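PDB 3TOY: mandelate racemase/muconate lactonizing enzyme family protein from Bradyrhizobium sp. ORS 278, which is of unknown specific function but belongs to the metal-binding enolase superfamily, with a capping domain and a modified TIM-barrel domain. Local coordinates for residues T25-T30 against T64-T69; G194-D199 against T230-R235; F220-D225 against I244-P249. All coordinates share one frame; numbering follows the deposited sequence.

Contact 1. Residues T25-T30 against T64-T69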
loop_
_atom_site.group_PDB
_atom_site.type_symbol
_atom_site.label_atom_id
_atom_site.label_comp_id
_atom_site.label_asym_id
_atom_site.label_seq_id
_atom_site.Cartn_x
_atom_site.Cartn_y
_atom_site.Cartn_z
ATOM N N THR A 25 13.415 -11.816 -51.550
ATOM C CA THR A 25 14.393 -10.859 -50.958
ATOM C C THR A 25 13.731 -9.561 -50.457
ATOM O O THR A 25 12.817 -9.026 -51.095
ATOM C CB THR A 25 15.503 -10.519 -51.960
ATOM O OG1 THR A 25 16.319 -9.465 -51.430
ATOM C CG2 THR A 25 14.898 -10.087 -53.292
ATOM N N THR A 26 14.210 -9.063 -49.316
ATOM C CA THR A 26 13.610 -7.905 -48.640
ATOM C C THR A 26 14.095 -6.556 -49.178
ATOM O O THR A 26 15.284 -6.364 -49.432
ATOM C CB THR A 26 13.905 -7.957 -47.113
ATOM O OG1 THR A 26 13.453 -9.206 -46.577
ATOM C CG2 THR A 26 13.224 -6.819 -46.394
ATOM N N ALA A 27 13.179 -5.606 -49.327
ATOM C CA ALA A 27 13.562 -4.277 -49.794
ATOM C C ALA A 27 14.599 -3.605 -48.893
ATOM O O ALA A 27 14.629 -3.824 -47.678
ATOM C CB ALA A 27 12.325 -3.378 -49.967
ATOM N N ALA A 28 15.463 -2.794 -49.499
ATOM C CA ALA A 28 16.373 -1.936 -48.746
ATOM C C ALA A 28 16.014 -0.487 -48.969
ATOM O O ALA A 28 15.439 -0.122 -49.993
ATOM C CB ALA A 28 17.824 -2.192 -49.131
ATOM N N ILE A 29 16.325 0.332 -47.976
ATOM C CA ILE A 29 16.114 1.756 -48.047
ATOM C C ILE A 29 17.236 2.334 -48.891
ATOM O O ILE A 29 18.394 1.926 -48.737
ATOM C CB ILE A 29 16.164 2.365 -46.625
ATOM C CG1 ILE A 29 14.959 1.856 -45.803
ATOM C CG2 ILE A 29 16.220 3.897 -46.671
ATOM C CD1 ILE A 29 15.191 1.923 -44.297
ATOM N N THR A 30 16.891 3.271 -49.779
ATOM C CA THR A 30 17.893 3.946 -50.613
ATOM C C THR A 30 18.048 5.408 -50.208
ATOM O O THR A 30 19.119 5.998 -50.346
ATOM C CB THR A 30 17.550 3.850 -52.117
ATOM O OG1 THR A 30 16.213 4.320 -52.340
ATOM C CG2 THR A 30 17.648 2.410 -52.602
ATOM N N THR A 64 12.913 3.181 -51.588
ATOM C CA THR A 64 13.468 1.842 -51.482
ATOM C C THR A 64 14.020 1.409 -52.839
ATOM O O THR A 64 13.883 2.128 -53.829
ATOM C CB THR A 64 12.390 0.829 -51.079
ATOM O OG1 THR A 64 11.526 0.554 -52.193
ATOM C CG2 THR A 64 11.554 1.396 -49.917
ATOM N N ASP A 65 14.611 0.220 -52.872
ATOM C CA ASP A 65 15.173 -0.334 -54.100
ATOM C C ASP A 65 14.204 -1.283 -54.802
ATOM O O ASP A 65 14.622 -2.117 -55.609
ATOM C CB ASP A 65 16.508 -1.038 -53.799
ATOM C CG ASP A 65 16.345 -2.268 -52.903
ATOM O OD1 ASP A 65 15.221 -2.537 -52.420
ATOM O OD2 ASP A 65 17.347 -2.979 -52.695
ATOM N N GLN A 66 12.912 -1.185 -54.487
ATOM C CA GLN A 66 11.925 -2.063 -55.119
ATOM C C GLN A 66 10.752 -1.303 -55.730
ATOM O O GLN A 66 9.631 -1.810 -55.802
ATOM C CB GLN A 66 11.461 -3.182 -54.171
ATOM C CG GLN A 66 12.566 -4.165 -53.818
ATOM C CD GLN A 66 12.070 -5.373 -53.039
ATOM O OE1 GLN A 66 10.880 -5.508 -52.775
ATOM N NE2 GLN A 66 12.991 -6.266 -52.677
ATOM N N GLY A 67 11.023 -0.079 -56.167
ATOM C CA GLY A 67 10.057 0.694 -56.943
ATOM C C GLY A 67 8.957 1.306 -56.102
ATOM O O GLY A 67 7.944 1.761 -56.639
ATOM N N VAL A 68 9.155 1.316 -54.781
ATOM C CA VAL A 68 8.178 1.914 -53.870
ATOM C C VAL A 68 8.814 2.961 -52.974
ATOM O O VAL A 68 9.937 2.780 -52.495
ATOM C CB VAL A 68 7.506 0.859 -52.963
ATOM C CG1 VAL A 68 6.954 1.537 -51.705
ATOM C CG2 VAL A 68 6.404 0.125 -53.719
ATOM N N THR A 69 8.076 4.039 -52.744
ATOM C CA THR A 69 8.459 5.052 -51.778
ATOM C C THR A 69 7.410 5.141 -50.662
ATOM O O THR A 69 6.241 5.450 -50.919
ATOM C CB THR A 69 8.673 6.419 -52.449
ATOM O OG1 THR A 69 9.767 6.310 -53.372
ATOM C CG2 THR A 69 9.011 7.496 -51.422
HETATM O O HOH W 1 16.912 -5.175 -51.528
HETATM O O HOH W 2 10.075 -6.495 -50.405
HETATM O O HOH W 3 15.965 4.237 -54.860
#
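The backbone N of A28 donates to D65 OD1 at 2.9 Å. The bond is nearly straight at nitrogen, 169°, but reaches the oxygen from above the carboxylate plane. D65 CG sits between its own backbone N and carbonyl carbon (chi1 65°), and this turns the carboxylate back toward A28. The return bond runs from D65 N to A28 O at 3.0 Å, so backbone and side chain of D65 both hold A28. Farther out, the extended Q66 side chain lies along A27, with CD 3.7 Å from A27 CB. Its NE2 donates to T25 O at 3.2 Å; that oxygen is in the amide plane of Q66, while NE2 stands above the carbonyl plane of T25. T64 OG1 accepts from Q66 N and donates to V68 O at 2.8 Å, on a lone pair in the carbonyl plane. Helix 122-142 touches A27 and Q66 through L141. I29 and T64 form an antiparallel non-hydrogen-bonded pair. The start of strand 29-47 thus meets an ST turn at T64, which opens the loop that joins strands 50-64 and 69-75 of the antiparallel sheet in the N-terminal domain.

Contact 2. Residues G194-D199 against T230-R235. With P4C (O-acetaldehydyl-hexaethylene glycol), chain N.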
loop_
_atom_site.group_PDB
_atom_site.type_symbol
_atom_site.label_atom_id
_atom_site.label_comp_id
_atom_site.label_asym_id
_atom_site.label_seq_id
_atom_site.Cartn_x
_atom_site.Cartn_y
_atom_site.Cartn_z
ATOM N N GLY A 194 -10.597 30.482 -20.367
ATOM C CA GLY A 194 -11.039 31.476 -19.383
ATOM C C GLY A 194 -11.380 30.832 -18.052
ATOM O O GLY A 194 -10.758 29.848 -17.657
ATOM N N ASP A 195 -12.379 31.373 -17.365
ATOM C CA ASP A 195 -12.786 30.836 -16.075
ATOM C C ASP A 195 -13.791 29.690 -16.217
ATOM O O ASP A 195 -14.179 29.336 -17.334
ATOM C CB ASP A 195 -13.331 31.952 -15.184
ATOM C CG ASP A 195 -14.556 32.633 -15.770
ATOM O OD1 ASP A 195 -15.091 32.164 -16.789
ATOM O OD2 ASP A 195 -14.988 33.649 -15.198
ATOM N N LEU A 196 -14.190 29.086 -15.098
ATOM C CA LEU A 196 -15.146 27.979 -15.140
ATOM C C LEU A 196 -16.488 28.400 -15.768
ATOM O O LEU A 196 -17.114 27.629 -16.504
ATOM C CB LEU A 196 -15.381 27.418 -13.727
ATOM C CG LEU A 196 -16.565 26.457 -13.551
ATOM C CD1 LEU A 196 -16.402 25.231 -14.455
ATOM C CD2 LEU A 196 -16.713 26.041 -12.065
ATOM N N ALA A 197 -16.944 29.612 -15.452
ATOM C CA ALA A 197 -18.211 30.089 -16.011
ATOM C C ALA A 197 -18.172 29.981 -17.525
ATOM O O ALA A 197 -19.141 29.559 -18.150
ATOM C CB ALA A 197 -18.499 31.547 -15.581
ATOM N N THR A 198 -17.052 30.370 -18.117
ATOM C CA THR A 198 -16.903 30.284 -19.563
ATOM C C THR A 198 -17.030 28.851 -20.090
ATOM O O THR A 198 -17.719 28.593 -21.083
ATOM C CB THR A 198 -15.576 30.906 -19.990
ATOM O OG1 THR A 198 -15.623 32.310 -19.702
ATOM C CG2 THR A 198 -15.340 30.717 -21.470
ATOM N N ASP A 199 -16.391 27.910 -19.405
ATOM C CA ASP A 199 -16.463 26.514 -19.811
ATOM C C ASP A 199 -17.888 26.034 -19.682
ATOM O O ASP A 199 -18.403 25.334 -20.555
ATOM C CB ASP A 199 -15.599 25.628 -18.905
ATOM C CG ASP A 199 -14.119 25.895 -19.048
ATOM O OD1 ASP A 199 -13.664 26.322 -20.143
ATOM O OD2 ASP A 199 -13.399 25.651 -18.050
ATOM N N THR A 230 -10.049 19.420 -10.649
ATOM C CA THR A 230 -11.054 18.748 -9.824
ATOM C C THR A 230 -12.310 19.595 -9.585
ATOM O O THR A 230 -13.429 19.091 -9.661
ATOM C CB THR A 230 -10.442 18.304 -8.476
ATOM O OG1 THR A 230 -9.595 17.177 -8.728
ATOM C CG2 THR A 230 -11.531 17.857 -7.510
ATOM N N ARG A 231 -12.101 20.864 -9.266
ATOM C CA ARG A 231 -13.190 21.808 -9.023
ATOM C C ARG A 231 -14.062 21.982 -10.279
ATOM O O ARG A 231 -15.282 21.903 -10.213
ATOM C CB ARG A 231 -12.623 23.171 -8.592
ATOM C CG ARG A 231 -13.667 24.042 -7.897
ATOM C CD ARG A 231 -13.128 25.435 -7.534
ATOM N NE ARG A 231 -12.802 26.177 -8.744
ATOM C CZ ARG A 231 -13.663 26.986 -9.368
ATOM N NH1 ARG A 231 -14.876 27.166 -8.866
ATOM N NH2 ARG A 231 -13.309 27.600 -10.490
ATOM N N ARG A 232 -13.432 22.211 -11.427
ATOM C CA ARG A 232 -14.218 22.419 -12.655
ATOM C C ARG A 232 -14.959 21.162 -13.073
ATOM O O ARG A 232 -16.120 21.228 -13.501
ATOM C CB ARG A 232 -13.327 22.867 -13.808
ATOM C CG ARG A 232 -12.611 24.191 -13.512
ATOM C CD ARG A 232 -12.292 24.989 -14.782
ATOM N NE ARG A 232 -11.559 26.211 -14.447
ATOM C CZ ARG A 232 -11.198 27.145 -15.321
ATOM N NH1 ARG A 232 -11.530 27.030 -16.603
ATOM N NH2 ARG A 232 -10.508 28.206 -14.913
ATOM N N ILE A 233 -14.275 20.021 -12.997
ATOM C CA ILE A 233 -14.893 18.762 -13.411
ATOM C C ILE A 233 -16.160 18.460 -12.616
ATOM O O ILE A 233 -17.170 18.044 -13.185
ATOM C CB ILE A 233 -13.890 17.568 -13.349
ATOM C CG1 ILE A 233 -12.769 17.789 -14.380
ATOM C CG2 ILE A 233 -14.639 16.241 -13.564
ATOM C CD1 ILE A 233 -11.583 16.765 -14.256
ATOM N N ALA A 234 -16.135 18.697 -11.307
ATOM C CA ALA A 234 -17.327 18.423 -10.495
ATOM C C ALA A 234 -18.515 19.286 -10.940
ATOM O O ALA A 234 -19.679 18.867 -10.894
ATOM C CB ALA A 234 -17.044 18.647 -9.037
ATOM N N ARG A 235 -18.214 20.496 -11.365
ATOM C CA ARG A 235 -19.264 21.437 -11.728
ATOM C C ARG A 235 -19.794 21.134 -13.128
ATOM O O ARG A 235 -20.882 21.580 -13.502
ATOM C CB ARG A 235 -18.716 22.863 -11.641
ATOM C CG ARG A 235 -18.312 23.232 -10.214
ATOM C CD ARG A 235 -19.497 23.809 -9.423
ATOM N NE ARG A 235 -19.878 25.108 -9.974
ATOM C CZ ARG A 235 -19.397 26.277 -9.549
ATOM N NH1 ARG A 235 -18.529 26.318 -8.541
ATOM N NH2 ARG A 235 -19.782 27.410 -10.134
HETATM O O1 P4C N . -5.978 25.613 -7.912
HETATM C C2 P4C N . -5.469 26.765 -7.220
HETATM C C3 P4C N . -5.692 27.990 -8.097
HETATM O O4 P4C N . -4.437 28.614 -8.312
HETATM C C5 P4C N . -4.464 29.523 -9.406
HETATM C C6 P4C N . -4.015 30.880 -8.888
HETATM O O7 P4C N . -5.098 31.489 -8.182
HETATM C C8 P4C N . -4.700 32.738 -7.611
HETATM C C9 P4C N . -5.857 33.337 -6.841
HETATM O O10 P4C N . -6.855 33.686 -7.790
HETATM C C11 P4C N . -7.910 34.408 -7.171
HETATM C C12 P4C N . -9.051 34.529 -8.162
HETATM O O13 P4C N . -9.310 33.244 -8.723
HETATM C C14 P4C N . -10.477 33.248 -9.547
HETATM C C15 P4C N . -10.844 31.807 -9.871
HETATM O O16 P4C N . -11.401 31.213 -8.702
HETATM C C17 P4C N . -11.298 29.792 -8.681
HETATM C C18 P4C N . -11.753 29.306 -7.309
HETATM O O19 P4C N . -13.140 29.593 -7.125
HETATM C C20 P4C N . -13.604 29.285 -5.810
HETATM C C21 P4C N . -15.043 29.761 -5.626
HETATM O O22 P4C N . -15.098 31.191 -5.562
#
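R232 and L196 run past each other in opposite directions. The R232 chain carries its guanidinium under the start of helix 196-210. There L196 N lies over the centre of one guanidinium face, and D195 C lies over the same face nearer the rim. The edge of the group does the polar work. NH1 and NH2 both grip G194 O end-on, at 3.1 Å and 3.2 Å from that oxygen. The NH2 bond uses a lone pair in the carbonyl plane; the NH1 bond is tilted from it. NH1 also makes a salt bridge to D199 OD2 at 2.7 Å. The D199 side chain crosses R232 at about a right angle, and the two flat groups are turned 51° apart. E228 holds NE of R232, so three sides of the guanidinium edge are engaged and its rotation is probably fixed.

This joins the N-terminal start of helix 196-210 to the middle and C-terminal part of helix 226-236, on the outside of the beta/alpha barrel. D195 is the N-cap of the first: its OD1 accepts from T198 N at 3.0 Å and from T198 OG1, from opposite faces of the carboxylate.

L196 wedges between the arginines. With CG anti to its backbone N (chi1 168°), it sends CD1 to R232 CB at 3.9 Å and CD2 across R235. The R235 chain bends at chi2 and chi3, which lays its guanidinium flat over CD2, 3.7 Å from CZ. The NH2 of R231 comes within 3.8 Å of L196 CB and is paired with E228, while O19 of the bound o-acetaldehydyl-hexaethylene glycol sits over the centre of one face of the R231 guanidinium.

Contact 3. Residues F220-D225 against I244-P249. With CA (calcium ion), chain E; P4C (O-acetaldehydyl-hexaethylene glycol), chain N; ACT (acetate ion), chain F.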
loop_
_atom_site.group_PDB
_atom_site.type_symbol
_atom_site.label_atom_id
_atom_site.label_comp_id
_atom_site.label_asym_id
_atom_site.label_seq_id
_atom_site.Cartn_x
_atom_site.Cartn_y
_atom_site.Cartn_z
ATOM N N PHE A 220 -9.010 20.293 -22.086
ATOM C CA PHE A 220 -8.418 21.428 -21.373
ATOM C C PHE A 220 -7.018 21.774 -21.854
ATOM O O PHE A 220 -6.445 22.792 -21.436
ATOM C CB PHE A 220 -8.390 21.196 -19.838
ATOM C CG PHE A 220 -9.725 21.386 -19.166
ATOM C CD1 PHE A 220 -10.360 22.624 -19.194
ATOM C CD2 PHE A 220 -10.332 20.344 -18.482
ATOM C CE1 PHE A 220 -11.576 22.820 -18.585
ATOM C CE2 PHE A 220 -11.585 20.537 -17.840
ATOM C CZ PHE A 220 -12.195 21.780 -17.892
ATOM N N ASN A 221 -6.446 20.926 -22.711
ATOM C CA ASN A 221 -5.094 21.178 -23.225
ATOM C C ASN A 221 -4.082 21.540 -22.142
ATOM O O ASN A 221 -3.278 22.452 -22.318
ATOM C CB ASN A 221 -5.117 22.244 -24.340
ATOM C CG ASN A 221 -5.593 21.671 -25.662
ATOM O OD1 ASN A 221 -6.737 21.872 -26.062
ATOM N ND2 ASN A 221 -4.740 20.894 -26.300
ATOM N N GLN A 222 -4.098 20.797 -21.028
ATOM C CA GLN A 222 -3.066 20.940 -19.984
ATOM C C GLN A 222 -3.121 22.252 -19.214
ATOM O O GLN A 222 -2.159 22.607 -18.518
ATOM C CB GLN A 222 -1.668 20.794 -20.568
ATOM C CG GLN A 222 -1.453 19.567 -21.472
ATOM C CD GLN A 222 -0.073 19.564 -22.059
ATOM O OE1 GLN A 222 0.924 19.374 -21.344
ATOM N NE2 GLN A 222 0.015 19.789 -23.378
ATOM N N SER A 223 -4.250 22.946 -19.289
ATOM C CA SER A 223 -4.282 24.342 -18.843
ATOM C C SER A 223 -4.571 24.528 -17.349
ATOM O O SER A 223 -4.457 25.638 -16.834
ATOM C CB SER A 223 -5.277 25.138 -19.685
ATOM O OG SER A 223 -6.603 24.600 -19.558
ATOM N N LEU A 224 -4.946 23.460 -16.650
ATOM C CA LEU A 224 -5.300 23.594 -15.227
ATOM C C LEU A 224 -4.273 22.930 -14.321
ATOM O O LEU A 224 -3.451 22.163 -14.795
ATOM C CB LEU A 224 -6.671 22.973 -14.961
ATOM C CG LEU A 224 -7.801 23.444 -15.875
ATOM C CD1 LEU A 224 -9.112 22.765 -15.500
ATOM C CD2 LEU A 224 -7.922 24.962 -15.724
ATOM N N ASP A 225 -4.334 23.231 -13.017
ATOM C CA ASP A 225 -3.640 22.425 -12.006
ATOM C C ASP A 225 -4.614 21.406 -11.427
ATOM O O ASP A 225 -5.824 21.460 -11.698
ATOM C CB ASP A 225 -2.941 23.280 -10.919
ATOM C CG ASP A 225 -3.898 24.151 -10.104
ATOM O OD1 ASP A 225 -5.076 23.827 -9.942
ATOM O OD2 ASP A 225 -3.440 25.186 -9.594
ATOM N N ILE A 244 -12.887 14.027 -20.004
ATOM C CA ILE A 244 -12.149 15.272 -19.821
ATOM C C ILE A 244 -10.718 14.987 -20.226
ATOM O O ILE A 244 -10.079 14.085 -19.655
ATOM C CB ILE A 244 -12.129 15.666 -18.346
ATOM C CG1 ILE A 244 -13.575 15.860 -17.853
ATOM C CG2 ILE A 244 -11.272 16.919 -18.153
ATOM C CD1 ILE A 244 -14.251 17.156 -18.389
ATOM N N GLU A 245 -10.175 15.783 -21.152
ATOM C CA GLU A 245 -8.901 15.443 -21.775
ATOM C C GLU A 245 -7.784 16.382 -21.297
ATOM O O GLU A 245 -7.979 17.605 -21.240
ATOM C CB GLU A 245 -9.092 15.509 -23.295
ATOM C CG GLU A 245 -7.890 15.174 -24.131
ATOM C CD GLU A 245 -8.273 15.117 -25.607
ATOM O OE1 GLU A 245 -9.367 14.566 -25.902
ATOM O OE2 GLU A 245 -7.478 15.606 -26.447
ATOM N N GLU A 246 -6.630 15.801 -20.947
ATOM C CA GLU A 246 -5.460 16.539 -20.436
ATOM C C GLU A 246 -5.818 17.710 -19.531
ATOM O O GLU A 246 -5.539 18.862 -19.860
ATOM C CB GLU A 246 -4.570 17.006 -21.596
ATOM C CG GLU A 246 -3.815 15.868 -22.291
ATOM C CD GLU A 246 -2.675 16.390 -23.170
ATOM O OE1 GLU A 246 -2.920 17.333 -23.952
ATOM O OE2 GLU A 246 -1.540 15.885 -23.068
ATOM N N PRO A 247 -6.418 17.426 -18.362
ATOM C CA PRO A 247 -6.779 18.516 -17.455
ATOM C C PRO A 247 -5.566 19.286 -16.960
ATOM O O PRO A 247 -5.687 20.469 -16.669
ATOM C CB PRO A 247 -7.457 17.802 -16.279
ATOM C CG PRO A 247 -6.957 16.384 -16.366
ATOM C CD PRO A 247 -6.813 16.113 -17.831
ATOM N N VAL A 248 -4.416 18.620 -16.864
ATOM C CA VAL A 248 -3.211 19.247 -16.317
ATOM C C VAL A 248 -2.021 18.928 -17.210
ATOM O O VAL A 248 -2.168 18.173 -18.158
ATOM C CB VAL A 248 -2.979 18.779 -14.848
ATOM C CG1 VAL A 248 -4.312 18.910 -14.067
ATOM C CG2 VAL A 248 -2.506 17.334 -14.800
ATOM N N PRO A 249 -0.838 19.513 -16.931
ATOM C CA PRO A 249 0.291 19.227 -17.818
ATOM C C PRO A 249 0.513 17.735 -18.059
ATOM O O PRO A 249 0.416 16.911 -17.126
ATOM C CB PRO A 249 1.485 19.862 -17.099
ATOM C CG PRO A 249 0.855 21.031 -16.346
ATOM C CD PRO A 249 -0.508 20.522 -15.907
HETATM CA CA CA E . -5.948 17.147 -27.239
HETATM O O1 P4C N . -5.978 25.613 -7.912
HETATM C C2 P4C N . -5.469 26.765 -7.220
HETATM C C3 P4C N . -5.692 27.990 -8.097
HETATM O O4 P4C N . -4.437 28.614 -8.312
HETATM C C5 P4C N . -4.464 29.523 -9.406
HETATM C C6 P4C N . -4.015 30.880 -8.888
HETATM O O7 P4C N . -5.098 31.489 -8.182
HETATM C C8 P4C N . -4.700 32.738 -7.611
HETATM C C9 P4C N . -5.857 33.337 -6.841
HETATM O O10 P4C N . -6.855 33.686 -7.790
HETATM C C11 P4C N . -7.910 34.408 -7.171
HETATM C C12 P4C N . -9.051 34.529 -8.162
HETATM O O13 P4C N . -9.310 33.244 -8.723
HETATM C C14 P4C N . -10.477 33.248 -9.547
HETATM C C15 P4C N . -10.844 31.807 -9.871
HETATM O O16 P4C N . -11.401 31.213 -8.702
HETATM C C17 P4C N . -11.298 29.792 -8.681
HETATM C C18 P4C N . -11.753 29.306 -7.309
HETATM O O19 P4C N . -13.140 29.593 -7.125
HETATM C C20 P4C N . -13.604 29.285 -5.810
HETATM C C21 P4C N . -15.043 29.761 -5.626
HETATM O O22 P4C N . -15.098 31.191 -5.562
HETATM C C ACT F . -4.626 19.251 -29.644
HETATM O O ACT F . -4.831 18.454 -30.593
HETATM O OXT ACT F . -5.352 19.115 -28.637
HETATM C CH3 ACT F . -3.568 20.320 -29.699
HETATM O O HOH W 4 -2.294 19.584 -25.196
HETATM O O HOH W 5 -5.278 17.742 -25.153
HETATM O O HOH W 6 -6.719 16.826 -29.546
#
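F220 N donates to E245 O at 3.0 Å, the first of three backbone bonds between the 220-225 loop and the end of strand 243-245 with the loop after it. Q222 N donates to E246 O at 2.7 Å. L224 N donates to P247 O. Two CA-H...O contacts add to them, from Q222 CA to V248 O and from V248 CA to L224 O. The 220-223 segment is a type I' turn; F220 O accepts from both S223 N and S223 OG.

Apolar packing lies on the side of F220. I244 CG2 meets the ring at its edge, 3.6 Å from CD2. L224 CD1 covers the centre of one ring face. A229 of helix 226-236 backs both L224 and P247.

Polar side chains gather on the other side. Q222 and E246 lie side by side and point the same way, with Q222 CG 3.6 Å from E246 OE1. A water accepts from N221 ND2 and Q222 NE2 and donates to E246 OE1. N272 holds E246 OE2. Q222 OE1 accepts from Q250 N of the same chain and from R115 of a neighbouring subunit.

The calcium ion is bound by E245 OE2 at 2.3 Å, with D219 and E271 completing the protein ligands. E245 points its chain directly away from its own backbone N (chi1 -179°) to reach the metal. Its OE1 is held by W243 NE1 and a salt bridge to K188. N221 ND2 donates at 3.0 Å to OXT of the acetate, an oxygen that also binds calcium. E246, through a calcium-bound water, and N221, through the acetate, are thus placed as second-shell residues in this crystal.

Contact 1 lies in the N-terminal domain, partly buried, on the other side of the chain's centre from the other two. Its centre is about 43 Å from that of contact 3 and about 53 Å from that of contact 2. Contacts 2 and 3 both belong to the barrel domain. They share the neighbourhood of helix 226-236 and touch directly: D199 and R232 of one pack on F220 and L224 of the other. Contact 2 is partly buried on the outer helices and relies on arginine side chains. Contact 3 is buried near the strand ends, where backbone bonds lie next to the calcium site. Contact 1 has neither metal nor salt bridge; an aspartate, an amide and waters bind its backbone edges.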